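CBS domain containing membrane protein (Sphaerobacter thermophilus, PDB 4ESY) is of unknown function but carries a C-terminal pair of CBS motifs, a module that in many relatives senses adenosine-containing ligands. Local coordinates at residues 32-38 with 102-108; 41-45 with 77-81; 124-128 with 156-162; 135-139 with 150-154. One frame throughout, in Å; residues are numbered along the deposited sequence.

Interaction 1: 32-38 with 102-108; sequences REDDTLD and GRKLTAS
Build 32-38 as a type I turn, Arg32 to Asp35, that straightens and enters a helix at Leu37, and lay 102-108 alongside in the opposite direction, leaving a helix end at Gly102 and turning helical again near Ala107. The turn closes with Asp35 N to Arg32 O, 2.9 Å, and Asp35, at chi1 near -74°, returns OD2 to Arg32 N, 3.0 Å. Thr36 and Thr106 form a single bridge, CA to CA 4.1 Å. On one side Asp35 O accepts from Ala107 N (2.9 Å); on the other Leu37 N donates to Leu105 O (3.0 Å). Farther out, Glu33 O takes Ser108 N at 3.1 Å, and Gly102 O takes Asp38 N at 3.1 Å, so an amide of the helix's first turn is satisfied from outside the helix. Thr36 is the N-cap, its OG1 weakly bonded to Asp38 OD1 (3.3 Å). One water lies 2.6 Å from Ser108 OG and gives a weak bond to Asp34 OD1 (3.4 Å). Leu37, in the mt rotamer, brings CD1 to 3.9 Å from Leu105 CB, and glycine at 102 leaves room for the Tyr80 hydroxyl, since a CB would collide. Arg103 NH2 forms a salt bridge with Glu96 OE2. These backbone hydrogen bonds join the strand-to-helix turn of the first CBS motif to the linker entering the second, as befits a tandem CBS module.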
loop_
_atom_site.group_PDB
_atom_site.type_symbol
_atom_site.label_atom_id
_atom_site.label_comp_id
_atom_site.label_asym_id
_atom_site.label_seq_id
_atom_site.Cartn_x
_atom_site.Cartn_y
_atom_site.Cartn_z
ATOM N N ARG B 32 -2.310 -19.924 -8.565
ATOM C CA ARG B 32 -2.465 -20.553 -9.869
ATOM C C ARG B 32 -3.628 -19.907 -10.571
ATOM O O ARG B 32 -4.620 -19.502 -9.938
ATOM C CB ARG B 32 -2.729 -22.063 -9.715
ATOM C CG ARG B 32 -1.546 -22.842 -9.147
ATOM C CD ARG B 32 -0.665 -23.288 -10.316
ATOM N NE ARG B 32 0.448 -24.129 -9.911
ATOM C CZ ARG B 32 0.409 -25.455 -9.806
ATOM N NH1 ARG B 32 -0.702 -26.139 -10.062
ATOM N NH2 ARG B 32 1.506 -26.096 -9.418
ATOM N N GLU B 33 -3.540 -19.841 -11.894
ATOM C CA GLU B 33 -4.600 -19.199 -12.646
ATOM C C GLU B 33 -5.935 -19.914 -12.474
ATOM O O GLU B 33 -6.972 -19.299 -12.641
ATOM C CB GLU B 33 -4.238 -19.083 -14.127
ATOM C CG GLU B 33 -4.118 -20.418 -14.785
ATOM C CD GLU B 33 -3.645 -20.310 -16.257
ATOM O OE1 GLU B 33 -3.876 -19.257 -16.897
ATOM O OE2 GLU B 33 -3.053 -21.287 -16.765
ATOM N N ASP B 34 -5.903 -21.202 -12.145
ATOM C CA ASP B 34 -7.135 -21.970 -11.927
ATOM C C ASP B 34 -7.609 -21.954 -10.466
ATOM O O ASP B 34 -8.574 -22.602 -10.155
ATOM C CB ASP B 34 -6.950 -23.457 -12.295
ATOM C CG ASP B 34 -6.595 -23.694 -13.760
ATOM O OD1 ASP B 34 -6.662 -22.768 -14.594
ATOM O OD2 ASP B 34 -6.246 -24.854 -14.080
ATOM N N ASP B 35 -6.913 -21.277 -9.555
ATOM C CA ASP B 35 -7.391 -21.183 -8.156
ATOM C C ASP B 35 -8.667 -20.356 -8.103
ATOM O O ASP B 35 -8.756 -19.333 -8.772
ATOM C CB ASP B 35 -6.366 -20.507 -7.247
ATOM C CG ASP B 35 -5.149 -21.410 -6.920
ATOM O OD1 ASP B 35 -5.188 -22.656 -7.192
ATOM O OD2 ASP B 35 -4.138 -20.851 -6.421
ATOM N N THR B 36 -9.647 -20.793 -7.311
ATOM C CA THR B 36 -10.892 -20.014 -7.141
ATOM C C THR B 36 -10.589 -18.758 -6.313
ATOM O O THR B 36 -9.583 -18.673 -5.589
ATOM C CB THR B 36 -12.033 -20.863 -6.463
ATOM O OG1 THR B 36 -11.607 -21.256 -5.161
ATOM C CG2 THR B 36 -12.325 -22.110 -7.258
ATOM N N LEU B 37 -11.437 -17.754 -6.421
ATOM C CA LEU B 37 -11.156 -16.479 -5.753
ATOM C C LEU B 37 -11.192 -16.692 -4.241
ATOM O O LEU B 37 -10.506 -16.014 -3.503
ATOM C CB LEU B 37 -12.134 -15.390 -6.216
ATOM C CG LEU B 37 -11.922 -14.937 -7.670
ATOM C CD1 LEU B 37 -12.778 -13.730 -7.992
ATOM C CD2 LEU B 37 -10.420 -14.637 -7.933
ATOM N N ASP B 38 -11.991 -17.662 -3.806
ATOM C CA ASP B 38 -12.056 -18.059 -2.402
ATOM C C ASP B 38 -10.674 -18.509 -1.881
ATOM O O ASP B 38 -10.248 -18.098 -0.801
ATOM C CB ASP B 38 -13.158 -19.122 -2.223
ATOM C CG ASP B 38 -12.696 -20.361 -1.485
ATOM O OD1 ASP B 38 -12.805 -21.471 -2.058
ATOM O OD2 ASP B 38 -12.258 -20.242 -0.316
ATOM N N GLY B 102 -17.554 -16.363 -5.443
ATOM C CA GLY B 102 -16.123 -16.430 -5.231
ATOM C C GLY B 102 -15.593 -17.848 -5.374
ATOM O O GLY B 102 -14.451 -18.025 -5.736
ATOM N N ARG B 103 -16.428 -18.844 -5.072
ATOM C CA ARG B 103 -16.044 -20.232 -5.164
ATOM C C ARG B 103 -16.144 -20.694 -6.613
ATOM O O ARG B 103 -15.722 -21.796 -6.945
ATOM C CB ARG B 103 -16.937 -21.119 -4.270
ATOM C CG ARG B 103 -16.770 -20.896 -2.754
ATOM C CD ARG B 103 -17.471 -21.971 -1.918
ATOM N NE ARG B 103 -18.903 -21.745 -1.862
ATOM C CZ ARG B 103 -19.517 -21.065 -0.893
ATOM N NH1 ARG B 103 -18.827 -20.535 0.111
ATOM N NH2 ARG B 103 -20.825 -20.900 -0.933
ATOM N N LYS B 104 -16.697 -19.859 -7.481
ATOM C CA LYS B 104 -16.834 -20.271 -8.878
ATOM C C LYS B 104 -15.822 -19.597 -9.805
ATOM O O LYS B 104 -15.261 -20.238 -10.680
ATOM C CB LYS B 104 -18.255 -20.038 -9.392
ATOM C CG LYS B 104 -19.296 -20.995 -8.816
ATOM C CD LYS B 104 -20.695 -20.620 -9.299
ATOM C CE LYS B 104 -21.709 -21.759 -9.074
ATOM N NZ LYS B 104 -22.793 -21.335 -8.135
ATOM N N LEU B 105 -15.607 -18.303 -9.626
ATOM C CA LEU B 105 -14.651 -17.574 -10.453
ATOM C C LEU B 105 -13.216 -17.940 -10.083
ATOM O O LEU B 105 -12.926 -18.273 -8.918
ATOM C CB LEU B 105 -14.837 -16.064 -10.280
ATOM C CG LEU B 105 -16.173 -15.438 -10.737
ATOM C CD1 LEU B 105 -16.044 -13.913 -10.760
ATOM C CD2 LEU B 105 -16.611 -15.940 -12.105
ATOM N N THR B 106 -12.309 -17.834 -11.047
ATOM C CA THR B 106 -10.910 -18.143 -10.767
ATOM C C THR B 106 -10.020 -16.921 -10.959
ATOM O O THR B 106 -10.446 -15.912 -11.528
ATOM C CB THR B 106 -10.391 -19.236 -11.704
ATOM O OG1 THR B 106 -10.549 -18.793 -13.058
ATOM C CG2 THR B 106 -11.157 -20.526 -11.484
ATOM N N ALA B 107 -8.773 -17.029 -10.504
ATOM C CA ALA B 107 -7.830 -15.941 -10.670
ATOM C C ALA B 107 -7.755 -15.456 -12.092
ATOM O O ALA B 107 -7.633 -14.251 -12.316
ATOM C CB ALA B 107 -6.434 -16.354 -10.215
ATOM N N SER B 108 -7.790 -16.383 -13.047
ATOM C CA SER B 108 -7.605 -16.036 -14.466
ATOM C C SER B 108 -8.719 -15.124 -14.991
ATOM O O SER B 108 -8.524 -14.363 -15.933
ATOM C CB SER B 108 -7.517 -17.300 -15.320
ATOM O OG SER B 108 -8.675 -18.095 -15.157
HETATM O O HOH W 1 -9.342 -20.637 -14.935
#

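Interaction 2: 41-45 with 77-81; sequences AKTML and FWIYE
In the first CBS motif of the tandem, helix 37-46 offers one apolar face, Ala41, Met44 and Leu45, to the connection between the two motifs. Residues 77-81 of that connection have helical backbone angles without a regular helical bond pattern, though Tyr80 N reaches Phe77 O at 3.0 Å. Ala41 stands nearest Tyr80 (CA to CA 6.7 Å) and Leu45 nearest Glu81 (8.0 Å). Phe77, chi1 t, sends its ring to the helix, where CE1 lies 4.0 Å from Ala41 CB and CZ 3.9 Å from Leu45 CG; it also meets Phe70 edge-to-face. Met44, present as selenomethionine, makes an oblique Met-aromatic contact, SE to Phe77 CE1 3.8 Å. Leu45 is the helix's own knob: with chi1 m and chi2 t it enters the hollow between Phe77, the Tyr80 backbone and the aliphatic part of Glu81, CD1 3.5 Å from Tyr80 O and CD2 3.5 Å from Glu81 CG. Outside these segments, Glu81 OE1 pairs with a basic side chain of the partner subunit. Alanine is small enough to admit an aromatic ring: with Tyr80 at chi1 m, Ala41 CB sits over the ring face in a CH-pi contact, 3.6 Å from the Tyr80 ring centroid.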
loop_
_atom_site.group_PDB
_atom_site.type_symbol
_atom_site.label_atom_id
_atom_site.label_comp_id
_atom_site.label_asym_id
_atom_site.label_seq_id
_atom_site.Cartn_x
_atom_site.Cartn_y
_atom_site.Cartn_z
ATOM N N ALA B 41 -8.142 -15.474 -1.968
ATOM C CA ALA B 41 -8.382 -14.596 -0.812
ATOM C C ALA B 41 -7.712 -15.185 0.423
ATOM O O ALA B 41 -6.969 -14.499 1.127
ATOM C CB ALA B 41 -9.886 -14.351 -0.567
ATOM N N LYS B 42 -7.964 -16.474 0.645
ATOM C CA LYS B 42 -7.378 -17.200 1.751
ATOM C C LYS B 42 -5.842 -17.132 1.781
ATOM O O LYS B 42 -5.251 -16.880 2.826
ATOM C CB LYS B 42 -7.821 -18.658 1.735
ATOM C CG LYS B 42 -7.327 -19.412 2.959
ATOM C CD LYS B 42 -7.836 -20.852 3.010
ATOM C CE LYS B 42 -7.318 -21.562 4.260
ATOM N NZ LYS B 42 -7.432 -23.034 4.118
ATOM N N THR B 43 -5.215 -17.378 0.637
ATOM C CA THR B 43 -3.769 -17.275 0.481
ATOM C C THR B 43 -3.263 -15.885 0.835
ATOM O O THR B 43 -2.334 -15.742 1.636
ATOM C CB THR B 43 -3.356 -17.609 -0.964
ATOM O OG1 THR B 43 -3.797 -18.930 -1.263
ATOM C CG2 THR B 43 -1.852 -17.538 -1.127
HETATM N N MSE B 44 -3.905 -14.866 0.290
HETATM C CA MSE B 44 -3.458 -13.466 0.485
HETATM C C MSE B 44 -3.583 -13.018 1.933
HETATM O O MSE B 44 -2.707 -12.328 2.467
HETATM C CB MSE B 44 -4.273 -12.499 -0.389
HETATM C CG MSE B 44 -3.960 -12.542 -1.917
HETATM SE SE MSE B 44 -5.259 -11.294 -2.769
HETATM C CE MSE B 44 -4.338 -11.072 -4.439
ATOM N N LEU B 45 -4.698 -13.390 2.550
ATOM C CA LEU B 45 -4.907 -13.100 3.954
ATOM C C LEU B 45 -3.976 -13.918 4.872
ATOM O O LEU B 45 -3.483 -13.388 5.857
ATOM C CB LEU B 45 -6.381 -13.299 4.347
ATOM C CG LEU B 45 -7.393 -12.286 3.802
ATOM C CD1 LEU B 45 -8.775 -12.747 4.202
ATOM C CD2 LEU B 45 -7.115 -10.872 4.354
ATOM N N PHE B 77 -13.503 -7.585 -1.967
ATOM C CA PHE B 77 -12.538 -8.417 -1.228
ATOM C C PHE B 77 -12.811 -8.408 0.292
ATOM O O PHE B 77 -12.550 -9.389 0.997
ATOM C CB PHE B 77 -11.113 -7.976 -1.543
ATOM C CG PHE B 77 -10.053 -8.784 -0.831
ATOM C CD1 PHE B 77 -9.455 -9.882 -1.457
ATOM C CD2 PHE B 77 -9.671 -8.464 0.447
ATOM C CE1 PHE B 77 -8.463 -10.634 -0.796
ATOM C CE2 PHE B 77 -8.674 -9.226 1.122
ATOM C CZ PHE B 77 -8.087 -10.307 0.488
ATOM N N TRP B 78 -13.400 -7.326 0.791
ATOM C CA TRP B 78 -13.586 -7.193 2.247
ATOM C C TRP B 78 -14.479 -8.284 2.826
ATOM O O TRP B 78 -14.397 -8.583 4.011
ATOM C CB TRP B 78 -14.171 -5.807 2.620
ATOM C CG TRP B 78 -13.619 -5.304 3.919
ATOM C CD1 TRP B 78 -12.314 -5.372 4.331
ATOM C CD2 TRP B 78 -14.361 -4.733 5.013
ATOM N NE1 TRP B 78 -12.196 -4.831 5.599
ATOM C CE2 TRP B 78 -13.436 -4.434 6.036
ATOM C CE3 TRP B 78 -15.713 -4.428 5.214
ATOM C CZ2 TRP B 78 -13.822 -3.856 7.263
ATOM C CZ3 TRP B 78 -16.100 -3.841 6.422
ATOM C CH2 TRP B 78 -15.153 -3.554 7.428
ATOM N N ILE B 79 -15.322 -8.878 1.981
ATOM C CA ILE B 79 -16.172 -9.962 2.424
ATOM C C ILE B 79 -15.376 -11.112 3.070
ATOM O O ILE B 79 -15.863 -11.782 3.998
ATOM C CB ILE B 79 -17.058 -10.479 1.285
ATOM C CG1 ILE B 79 -18.191 -11.256 1.876
ATOM C CG2 ILE B 79 -16.271 -11.364 0.264
ATOM C CD1 ILE B 79 -19.239 -11.543 0.886
ATOM N N TYR B 80 -14.142 -11.309 2.615
ATOM C CA TYR B 80 -13.284 -12.367 3.182
ATOM C C TYR B 80 -12.621 -11.952 4.503
ATOM O O TYR B 80 -12.134 -12.801 5.253
ATOM C CB TYR B 80 -12.224 -12.847 2.149
ATOM C CG TYR B 80 -12.873 -13.468 0.925
ATOM C CD1 TYR B 80 -13.390 -14.765 0.974
ATOM C CD2 TYR B 80 -12.967 -12.770 -0.276
ATOM C CE1 TYR B 80 -14.008 -15.325 -0.121
ATOM C CE2 TYR B 80 -13.587 -13.331 -1.385
ATOM C CZ TYR B 80 -14.091 -14.600 -1.303
ATOM O OH TYR B 80 -14.712 -15.155 -2.389
ATOM N N GLU B 81 -12.600 -10.655 4.805
ATOM C CA GLU B 81 -12.031 -10.190 6.081
ATOM C C GLU B 81 -13.069 -9.893 7.150
ATOM O O GLU B 81 -12.801 -10.045 8.338
ATOM C CB GLU B 81 -11.222 -8.901 5.888
ATOM C CG GLU B 81 -10.068 -9.010 4.928
ATOM C CD GLU B 81 -9.171 -7.760 4.931
ATOM O OE1 GLU B 81 -9.274 -6.957 3.996
ATOM O OE2 GLU B 81 -8.351 -7.577 5.848
#

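Interaction 3: 124-128 with 156-162; sequences VGSIA and LLKLLLL
Leu156, on helix 153-157, begins the contact by pointing at the first turns of helix 124-134. In its mt rotamer CD1 rests 3.7 Å from Ala128 CA and 4.1 Å from Ala128 CB, while CD2 lies 4.1 Å from Ile127 CG2 and, more loosely, 4.5 Å from Val124 CG1. Alanine at 128 keeps the helix surface low, so the leucine can approach the backbone itself. After Leu156 the chain winds up: Leu159 N and Leu160 N both bond to Leu156 O, at 2.8 and 2.9 Å. Leu159, chi1 m, sets CD1 4.3 Å from Val124 CG2, and also touches Ile15 of the N-terminal helix and an aromatic side chain of the partner subunit. The two helices joined here are those of the second CBS motif, whose beta-alpha-beta-beta-alpha order places both against its strands; Ile127 and Leu156 each rest on Val151. At Leu160 the backbone becomes extended (phi -157°, psi 158°) and chi1 changes to p, which turns the side chain back to the helix, CD2 4.1 Å from Val124 CG1 and CD1 4.1 Å from Ala128 CB. Leu162, also extended, has its CA 6.9 Å from that of Ala128; with chi1 m and chi2 t it brings CD2 to 3.9 Å from Ala128 CB.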
loop_
_atom_site.group_PDB
_atom_site.type_symbol
_atom_site.label_atom_id
_atom_site.label_comp_id
_atom_site.label_asym_id
_atom_site.label_seq_id
_atom_site.Cartn_x
_atom_site.Cartn_y
_atom_site.Cartn_z
ATOM N N VAL B 124 17.672 -0.655 -9.335
ATOM C CA VAL B 124 16.585 0.138 -8.771
ATOM C C VAL B 124 16.220 1.341 -9.675
ATOM O O VAL B 124 15.038 1.568 -9.965
ATOM C CB VAL B 124 16.946 0.589 -7.324
ATOM C CG1 VAL B 124 16.140 1.806 -6.897
ATOM C CG2 VAL B 124 16.772 -0.583 -6.346
ATOM N N GLY B 125 17.232 2.083 -10.136
ATOM C CA GLY B 125 17.004 3.236 -10.988
ATOM C C GLY B 125 16.194 2.868 -12.221
ATOM O O GLY B 125 15.244 3.544 -12.602
ATOM N N SER B 126 16.533 1.746 -12.827
ATOM C CA SER B 126 15.903 1.375 -14.088
ATOM C C SER B 126 14.432 0.945 -13.879
ATOM O O SER B 126 13.561 1.259 -14.688
ATOM C CB SER B 126 16.719 0.253 -14.742
ATOM O OG SER B 126 16.510 -0.967 -14.042
ATOM N N ILE B 127 14.141 0.230 -12.794
ATOM C CA ILE B 127 12.753 -0.109 -12.508
ATOM C C ILE B 127 11.967 1.158 -12.082
ATOM O O ILE B 127 10.827 1.367 -12.486
ATOM C CB ILE B 127 12.636 -1.322 -11.518
ATOM C CG1 ILE B 127 11.205 -1.832 -11.428
ATOM C CG2 ILE B 127 13.008 -0.938 -10.139
ATOM C CD1 ILE B 127 11.122 -3.323 -10.975
ATOM N N ALA B 128 12.592 2.022 -11.304
ATOM C CA ALA B 128 11.976 3.318 -10.968
ATOM C C ALA B 128 11.599 4.080 -12.251
ATOM O O ALA B 128 10.511 4.644 -12.368
ATOM C CB ALA B 128 12.924 4.145 -10.124
ATOM N N LEU B 156 9.571 1.350 -3.649
ATOM C CA LEU B 156 10.588 2.200 -4.223
ATOM C C LEU B 156 10.702 3.524 -3.434
ATOM O O LEU B 156 11.777 4.089 -3.326
ATOM C CB LEU B 156 10.300 2.457 -5.702
ATOM C CG LEU B 156 10.506 1.265 -6.648
ATOM C CD1 LEU B 156 10.335 1.747 -8.075
ATOM C CD2 LEU B 156 11.866 0.575 -6.530
ATOM N N LEU B 157 9.595 3.963 -2.850
ATOM C CA LEU B 157 9.572 5.259 -2.165
ATOM C C LEU B 157 10.311 5.219 -0.845
ATOM O O LEU B 157 10.575 6.262 -0.258
ATOM C CB LEU B 157 8.142 5.718 -1.939
ATOM C CG LEU B 157 7.560 6.200 -3.245
ATOM C CD1 LEU B 157 6.029 6.319 -3.148
ATOM C CD2 LEU B 157 8.204 7.558 -3.592
ATOM N N LYS B 158 10.649 4.014 -0.391
ATOM C CA LYS B 158 11.569 3.844 0.741
ATOM C C LYS B 158 13.019 4.147 0.359
ATOM O O LYS B 158 13.874 4.306 1.230
ATOM C CB LYS B 158 11.478 2.411 1.281
ATOM C CG LYS B 158 10.128 2.076 1.955
ATOM C CD LYS B 158 10.067 0.603 2.258
ATOM C CE LYS B 158 8.833 0.281 3.068
ATOM N NZ LYS B 158 8.808 -1.159 3.311
ATOM N N LEU B 159 13.267 4.251 -0.944
ATOM C CA LEU B 159 14.609 4.450 -1.500
ATOM C C LEU B 159 14.783 5.746 -2.267
ATOM O O LEU B 159 15.806 6.404 -2.134
ATOM C CB LEU B 159 14.953 3.301 -2.448
ATOM C CG LEU B 159 15.080 1.967 -1.723
ATOM C CD1 LEU B 159 15.070 0.818 -2.712
ATOM C CD2 LEU B 159 16.374 2.016 -0.998
ATOM N N LEU B 160 13.809 6.130 -3.083
ATOM C CA LEU B 160 14.046 7.302 -3.908
ATOM C C LEU B 160 12.741 7.948 -4.343
ATOM O O LEU B 160 11.709 7.307 -4.334
ATOM C CB LEU B 160 14.959 6.954 -5.123
ATOM C CG LEU B 160 14.368 6.210 -6.341
ATOM C CD1 LEU B 160 15.441 5.967 -7.441
ATOM C CD2 LEU B 160 13.661 4.901 -6.003
ATOM N N LEU B 161 12.805 9.227 -4.704
ATOM C CA LEU B 161 11.635 9.948 -5.164
ATOM C C LEU B 161 11.225 9.386 -6.519
ATOM O O LEU B 161 12.060 8.847 -7.240
ATOM C CB LEU B 161 11.958 11.439 -5.300
ATOM C CG LEU B 161 12.308 12.135 -3.987
ATOM C CD1 LEU B 161 12.947 13.528 -4.185
ATOM C CD2 LEU B 161 11.047 12.229 -3.136
ATOM N N LEU B 162 9.948 9.505 -6.864
ATOM C CA LEU B 162 9.494 9.162 -8.212
ATOM C C LEU B 162 8.826 10.357 -8.932
ATOM O O LEU B 162 7.749 10.816 -8.538
ATOM C CB LEU B 162 8.555 7.952 -8.169
ATOM C CG LEU B 162 9.147 6.762 -7.417
ATOM C CD1 LEU B 162 8.124 5.683 -7.205
ATOM C CD2 LEU B 162 10.336 6.227 -8.176
#

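Interaction 4: 135-139 with 150-154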
loop_
_atom_site.group_PDB
_atom_site.type_symbol
_atom_site.label_atom_id
_atom_site.label_comp_id
_atom_site.label_asym_id
_atom_site.label_seq_id
_atom_site.Cartn_x
_atom_site.Cartn_y
_atom_site.Cartn_z
ATOM N N GLY B 135 3.734 4.876 -15.883
ATOM C CA GLY B 135 2.852 5.339 -14.818
ATOM C C GLY B 135 2.101 4.215 -14.131
ATOM O O GLY B 135 0.878 4.295 -13.963
ATOM N N ILE B 136 2.828 3.160 -13.755
ATOM C CA ILE B 136 2.210 2.001 -13.128
ATOM C C ILE B 136 2.602 1.910 -11.674
ATOM O O ILE B 136 3.463 2.649 -11.223
ATOM C CB ILE B 136 2.571 0.698 -13.859
ATOM C CG1 ILE B 136 4.084 0.532 -13.950
ATOM C CG2 ILE B 136 1.961 0.705 -15.252
ATOM C CD1 ILE B 136 4.499 -0.560 -14.898
ATOM N N HIS B 137 1.965 1.007 -10.936
ATOM C CA HIS B 137 2.198 0.901 -9.497
ATOM C C HIS B 137 2.879 -0.391 -9.047
ATOM O O HIS B 137 3.270 -0.514 -7.867
ATOM C CB HIS B 137 0.893 1.065 -8.733
ATOM C CG HIS B 137 0.245 2.401 -8.934
ATOM N ND1 HIS B 137 0.678 3.543 -8.288
ATOM C CD2 HIS B 137 -0.787 2.780 -9.725
ATOM C CE1 HIS B 137 -0.069 4.566 -8.667
ATOM N NE2 HIS B 137 -0.967 4.128 -9.536
ATOM N N ARG B 138 3.029 -1.340 -9.969
ATOM C CA ARG B 138 3.554 -2.658 -9.616
ATOM C C ARG B 138 4.286 -3.237 -10.798
ATOM O O ARG B 138 3.770 -3.179 -11.899
ATOM C CB ARG B 138 2.398 -3.617 -9.350
ATOM C CG ARG B 138 1.999 -3.747 -7.915
ATOM C CD ARG B 138 0.730 -4.583 -7.822
ATOM N NE ARG B 138 -0.446 -3.834 -8.222
ATOM C CZ ARG B 138 -1.209 -3.145 -7.377
ATOM N NH1 ARG B 138 -0.905 -3.113 -6.083
ATOM N NH2 ARG B 138 -2.275 -2.494 -7.824
ATOM N N ILE B 139 5.440 -3.858 -10.564
ATOM C CA ILE B 139 6.157 -4.542 -11.634
ATOM C C ILE B 139 6.676 -5.869 -11.129
ATOM O O ILE B 139 7.447 -5.884 -10.161
ATOM C CB ILE B 139 7.367 -3.711 -12.109
ATOM C CG1 ILE B 139 6.872 -2.428 -12.804
ATOM C CG2 ILE B 139 8.271 -4.548 -13.067
ATOM C CD1 ILE B 139 7.973 -1.390 -13.107
ATOM N N ILE B 150 7.346 -9.015 -6.632
ATOM C CA ILE B 150 6.633 -7.891 -7.235
ATOM C C ILE B 150 7.143 -6.638 -6.548
ATOM O O ILE B 150 7.183 -6.574 -5.328
ATOM C CB ILE B 150 5.102 -7.962 -7.071
ATOM C CG1 ILE B 150 4.487 -9.025 -7.972
ATOM C CG2 ILE B 150 4.461 -6.611 -7.479
ATOM C CD1 ILE B 150 2.982 -9.278 -7.695
ATOM N N VAL B 151 7.590 -5.669 -7.330
ATOM C CA VAL B 151 8.103 -4.436 -6.754
ATOM C C VAL B 151 6.994 -3.393 -6.904
ATOM O O VAL B 151 6.408 -3.239 -7.983
ATOM C CB VAL B 151 9.384 -3.979 -7.469
ATOM C CG1 VAL B 151 9.737 -2.504 -7.101
ATOM C CG2 VAL B 151 10.528 -4.932 -7.142
ATOM N N THR B 152 6.642 -2.744 -5.804
ATOM C CA THR B 152 5.591 -1.732 -5.853
ATOM C C THR B 152 6.173 -0.320 -5.756
ATOM O O THR B 152 7.327 -0.124 -5.383
ATOM C CB THR B 152 4.614 -1.899 -4.687
ATOM O OG1 THR B 152 5.340 -1.708 -3.466
ATOM C CG2 THR B 152 4.027 -3.313 -4.699
ATOM N N ARG B 153 5.333 0.661 -6.043
ATOM C CA ARG B 153 5.702 2.058 -5.891
ATOM C C ARG B 153 6.056 2.323 -4.417
ATOM O O ARG B 153 7.042 2.971 -4.145
ATOM C CB ARG B 153 4.573 2.956 -6.407
ATOM C CG ARG B 153 4.902 4.423 -6.500
ATOM C CD ARG B 153 3.753 5.197 -7.158
ATOM N NE ARG B 153 3.657 4.928 -8.600
ATOM C CZ ARG B 153 4.149 5.730 -9.549
ATOM N NH1 ARG B 153 4.765 6.864 -9.211
ATOM N NH2 ARG B 153 4.012 5.417 -10.837
ATOM N N ARG B 154 5.285 1.774 -3.475
ATOM C CA ARG B 154 5.617 1.927 -2.058
ATOM C C ARG B 154 7.027 1.440 -1.692
ATOM O O ARG B 154 7.731 2.118 -0.933
ATOM C CB ARG B 154 4.592 1.228 -1.147
ATOM C CG ARG B 154 5.104 1.145 0.313
ATOM C CD ARG B 154 4.115 0.515 1.319
ATOM N NE ARG B 154 4.655 0.519 2.685
ATOM C CZ ARG B 154 4.106 -0.155 3.702
ATOM N NH1 ARG B 154 3.015 -0.902 3.490
ATOM N NH2 ARG B 154 4.650 -0.105 4.926
#
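An arginine side chain prolongs this beta hairpin past its last regular pair: Arg153 NH2 donates to Ile136 O at 2.8 Å, where the strands have already ended. The length of arginine lets it span that gap, meeting the carbonyl near the guanidinium plane; Arg153 NE lies 3.3 Å from His137 ND1. Nearer the hairpin, the Arg153 amide bonds to His137 O (3.0 Å). Ile139 and Val151 form a hydrogen-bonded antiparallel pair, N to O 2.8 Å each way between the two residues; Arg138 and Thr152 form the adjoining non-hydrogen-bonded pair, CA to CA 4.4 Å. The beta-branched Ile139 and Val151 suit strands and face helix 124-134, while Arg138 and Thr152 face the other way, touching through Arg138 CG and Thr152 CG2 at 3.8 Å. Gly135, with positive phi, is the C' residue of the Schellman motif ending the preceding helix. Thr152 N-caps the next helix and gives its own N to Asp155 OD2, consistent with a capping box. Arg138 NH1 bonds to the S-hydroxycysteine at position 51, in the first CBS motif. The chemistry thus implies an apolar face buried against helix 124-134 and an opposite face where aliphatic parts pack while Arg138 reaches a polar partner in the first motif.

The four contacts fall into two pairs, one in each half of the tandem module. Interactions 1 and 2 share helix 37-46 and touch through Tyr80 OH, 3.4 Å from Gly102 CA. Interactions 3 and 4 have centres 10 Å apart and share one core: Ile127 CG1 meets Ile139 CD1 at 3.7 Å, and Leu156 CD2 meets Val151 CG1 at 3.8 Å. Between the halves, interactions 1 and 3 are 33 Å apart centre to centre, whereas interactions 2 and 4 approach to about 8 Å between nearest atoms. A 1,2-ethanediol about 6 Å from the Leu160 side chain is probably from the crystallisation liquor; no physiological ligand is identified in these contacts.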